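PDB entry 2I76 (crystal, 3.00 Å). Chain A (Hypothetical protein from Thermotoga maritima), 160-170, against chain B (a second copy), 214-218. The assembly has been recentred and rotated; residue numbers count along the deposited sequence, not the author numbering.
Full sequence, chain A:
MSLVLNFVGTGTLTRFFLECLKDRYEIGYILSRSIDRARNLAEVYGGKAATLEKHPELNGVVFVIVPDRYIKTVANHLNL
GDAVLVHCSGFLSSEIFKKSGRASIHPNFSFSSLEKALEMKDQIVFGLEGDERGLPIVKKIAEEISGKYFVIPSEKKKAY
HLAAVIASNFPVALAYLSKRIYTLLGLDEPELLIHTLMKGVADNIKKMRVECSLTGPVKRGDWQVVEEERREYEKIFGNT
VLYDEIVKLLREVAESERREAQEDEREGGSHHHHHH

Chain A (160-170) YHLAAVIASNF
Chain B, residues 214-218: LTGPV

This is a small contact between two copies of one protein, made by close van der Waals fit, part polar and part apolar, without a single hydrogen bond across it: one side of a helix in chain A receives a short loop of chain B that leads into a proline, and the pair buries 214 Å² in all.

Chain A is helical from Tyr160(A), having begun earlier in the chain, with phi/psi near -60/-45 as far as Ile166(A), then -85/-17 at Ala167(A), -104/-60 at Ser168(A), -80/-62 at Asn169(A) and -33/-43 at Phe170(A). Val165(A) N bonds His161(A) O at 3.0 Å, and Ala167(A) N bonds Ala163(A) O at 3.1 Å. Further on, Phe170(A) N reaches back to Val165(A) O at 2.9 Å, while the bond from Asn169(A) N to that same Val165(A) O, 2.7 Å, is weak. The four-residue spacing of His161(A), Val165(A) and Asn169(A) sets them along one side of the chain, and these are the residues that meet chain B.

Chain B enters extended, with Leu214(B) at -76/144 and Thr215(B) at -152/-176, chi1 73° (p), passes through Gly216(B) at 103/-177, and then takes helical angles at Pro217(B), -49/-66, and Val218(B), -52/-51. The register is set by Asn169(A) and Gly216(B), whose CA atoms lie 6.2 Å apart. From Leu214(B) to Pro217(B) chain B runs roughly against the direction of the chain A stretch, so Thr215(B) and Gly216(B) meet Asn169(A) and Pro217(B) reaches back to His161(A).

Asn169(A) is the main piece on the chain A side, with 74 Å² covered. Its chi1 of -52° (m) and chi2 of 171° place Asn169(A) OD1 3.1 Å from Gly216(B) CA and 3.2 Å from Pro217(B) CD. Asn169(A) CG also lies 3.3 Å from Thr215(B) O, yet bonding fails: Asn169(A) ND2 to Thr215(B) O is 3.4 Å with a poor angle, and Asn169(A) OD1 to that oxygen, also 3.4 Å, pairs two acceptors. Glycine is required here twice over. An ideal CB on Gly216(B) would fall 1.7 Å from Asn169(A) OD1, and at these backbone angles it would also jam against the carbonyl O of Thr215(B).

Pro217(B), with a C-gamma exo pucker and 56 Å² covered, points its CB toward the helix and spans all three of these residues. Pro217(B) CG lies 4.2 Å from Val165(A) CG2, an apolar pairing with Val165(A) at chi1 179° (t), and 3.7 Å from His161(A) NE2, approaching that ring obliquely. His161(A) has chi1 180° (t) and chi2 53°.

The rule is economical: a glycine lets the amide come close, and the proline after it supplies a compact apolar surface along the helix.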

# COMPACT_ATOMS: atom_id res chain seq x y z
N TYR A 160 -0.99 10.65 15.05
CA TYR A 160 -0.09 10.72 13.91
C TYR A 160 0.67 9.41 13.70
O TYR A 160 0.65 8.83 12.61
CB TYR A 160 0.88 11.86 14.16
CG TYR A 160 2.12 11.91 13.31
CD1 TYR A 160 2.16 12.67 12.14
CD2 TYR A 160 3.31 11.33 13.76
CE1 TYR A 160 3.36 12.87 11.44
CE2 TYR A 160 4.51 11.52 13.07
CZ TYR A 160 4.53 12.29 11.92
OH TYR A 160 5.73 12.52 11.29
N HIS A 161 1.33 8.93 14.74
CA HIS A 161 2.07 7.68 14.64
C HIS A 161 1.13 6.53 14.27
O HIS A 161 1.45 5.71 13.41
CB HIS A 161 2.79 7.37 15.97
CG HIS A 161 3.58 6.09 15.94
ND1 HIS A 161 4.52 5.81 14.97
CD2 HIS A 161 3.56 5.01 16.76
CE1 HIS A 161 5.04 4.61 15.20
NE2 HIS A 161 4.48 4.11 16.28
N LEU A 162 -0.04 6.49 14.91
CA LEU A 162 -1.04 5.46 14.63
C LEU A 162 -1.17 5.37 13.11
O LEU A 162 -0.98 4.31 12.52
CB LEU A 162 -2.38 5.85 15.26
CG LEU A 162 -3.34 4.71 15.66
CD1 LEU A 162 -4.71 5.31 15.93
CD2 LEU A 162 -3.43 3.67 14.56
N ALA A 163 -1.47 6.51 12.49
CA ALA A 163 -1.63 6.61 11.05
C ALA A 163 -0.49 5.93 10.31
O ALA A 163 -0.71 5.10 9.43
CB ALA A 163 -1.75 8.09 10.63
N ALA A 164 0.75 6.28 10.65
CA ALA A 164 1.89 5.69 9.97
C ALA A 164 1.86 4.17 10.06
O ALA A 164 2.18 3.48 9.10
CB ALA A 164 3.22 6.25 10.55
N VAL A 165 1.45 3.66 11.22
CA VAL A 165 1.39 2.22 11.45
C VAL A 165 0.43 1.50 10.51
O VAL A 165 0.72 0.41 9.99
CB VAL A 165 0.95 1.91 12.90
CG1 VAL A 165 0.88 0.41 13.11
CG2 VAL A 165 1.93 2.52 13.86
N ILE A 166 -0.73 2.11 10.31
CA ILE A 166 -1.77 1.59 9.45
C ILE A 166 -1.28 1.53 8.00
O ILE A 166 -1.52 0.56 7.28
CB ILE A 166 -2.99 2.49 9.58
CG1 ILE A 166 -3.44 2.44 11.04
CG2 ILE A 166 -4.11 2.04 8.65
CD1 ILE A 166 -4.66 3.27 11.37
N ALA A 167 -0.56 2.56 7.59
CA ALA A 167 -0.05 2.62 6.23
C ALA A 167 1.27 1.88 6.09
O ALA A 167 1.69 1.53 4.99
CB ALA A 167 0.13 4.07 5.83
N SER A 168 1.92 1.62 7.21
CA SER A 168 3.23 0.99 7.14
C SER A 168 3.22 -0.46 7.51
O SER A 168 3.59 -1.33 6.72
CB SER A 168 4.21 1.72 8.05
OG SER A 168 5.52 1.60 7.56
N ASN A 169 2.80 -0.73 8.74
CA ASN A 169 2.77 -2.08 9.24
C ASN A 169 1.56 -2.86 8.75
O ASN A 169 1.69 -3.85 8.04
CB ASN A 169 2.80 -2.05 10.77
CG ASN A 169 3.94 -1.20 11.31
OD1 ASN A 169 4.00 -0.93 12.51
ND2 ASN A 169 4.84 -0.78 10.44
N PHE A 170 0.38 -2.39 9.14
CA PHE A 170 -0.87 -3.05 8.79
C PHE A 170 -0.96 -3.78 7.46
O PHE A 170 -1.50 -4.89 7.40
CB PHE A 170 -2.02 -2.07 8.96
CG PHE A 170 -2.40 -1.85 10.40
CD1 PHE A 170 -3.66 -1.36 10.75
CD2 PHE A 170 -1.52 -2.21 11.43
CE1 PHE A 170 -4.04 -1.21 12.08
CE2 PHE A 170 -1.89 -2.07 12.76
CZ PHE A 170 -3.15 -1.58 13.08
N LEU B 214 8.35 -7.52 8.46
CA LEU B 214 7.71 -6.73 9.53
C LEU B 214 8.58 -5.85 10.43
O LEU B 214 9.72 -6.21 10.77
CB LEU B 214 6.89 -7.67 10.41
CG LEU B 214 6.10 -7.09 11.58
CD1 LEU B 214 4.89 -6.28 11.08
CD2 LEU B 214 5.64 -8.23 12.45
N THR B 215 8.03 -4.70 10.81
CA THR B 215 8.67 -3.73 11.70
C THR B 215 7.51 -3.00 12.40
O THR B 215 6.34 -3.34 12.19
CB THR B 215 9.57 -2.68 10.95
OG1 THR B 215 8.76 -1.73 10.24
CG2 THR B 215 10.49 -3.37 9.96
N GLY B 216 7.83 -2.00 13.21
CA GLY B 216 6.79 -1.27 13.92
C GLY B 216 6.64 -1.65 15.39
O GLY B 216 7.39 -2.48 15.91
N PRO B 217 5.66 -1.07 16.09
CA PRO B 217 5.42 -1.34 17.51
C PRO B 217 5.36 -2.82 17.89
O PRO B 217 6.22 -3.29 18.63
CB PRO B 217 4.10 -0.64 17.79
CG PRO B 217 4.11 0.49 16.77
CD PRO B 217 4.61 -0.19 15.54
N VAL B 218 4.36 -3.54 17.41
CA VAL B 218 4.25 -4.97 17.73
C VAL B 218 5.54 -5.72 17.47
O VAL B 218 6.02 -6.44 18.34
CB VAL B 218 3.10 -5.69 16.94
CG1 VAL B 218 1.77 -5.02 17.22
CG2 VAL B 218 3.40 -5.69 15.46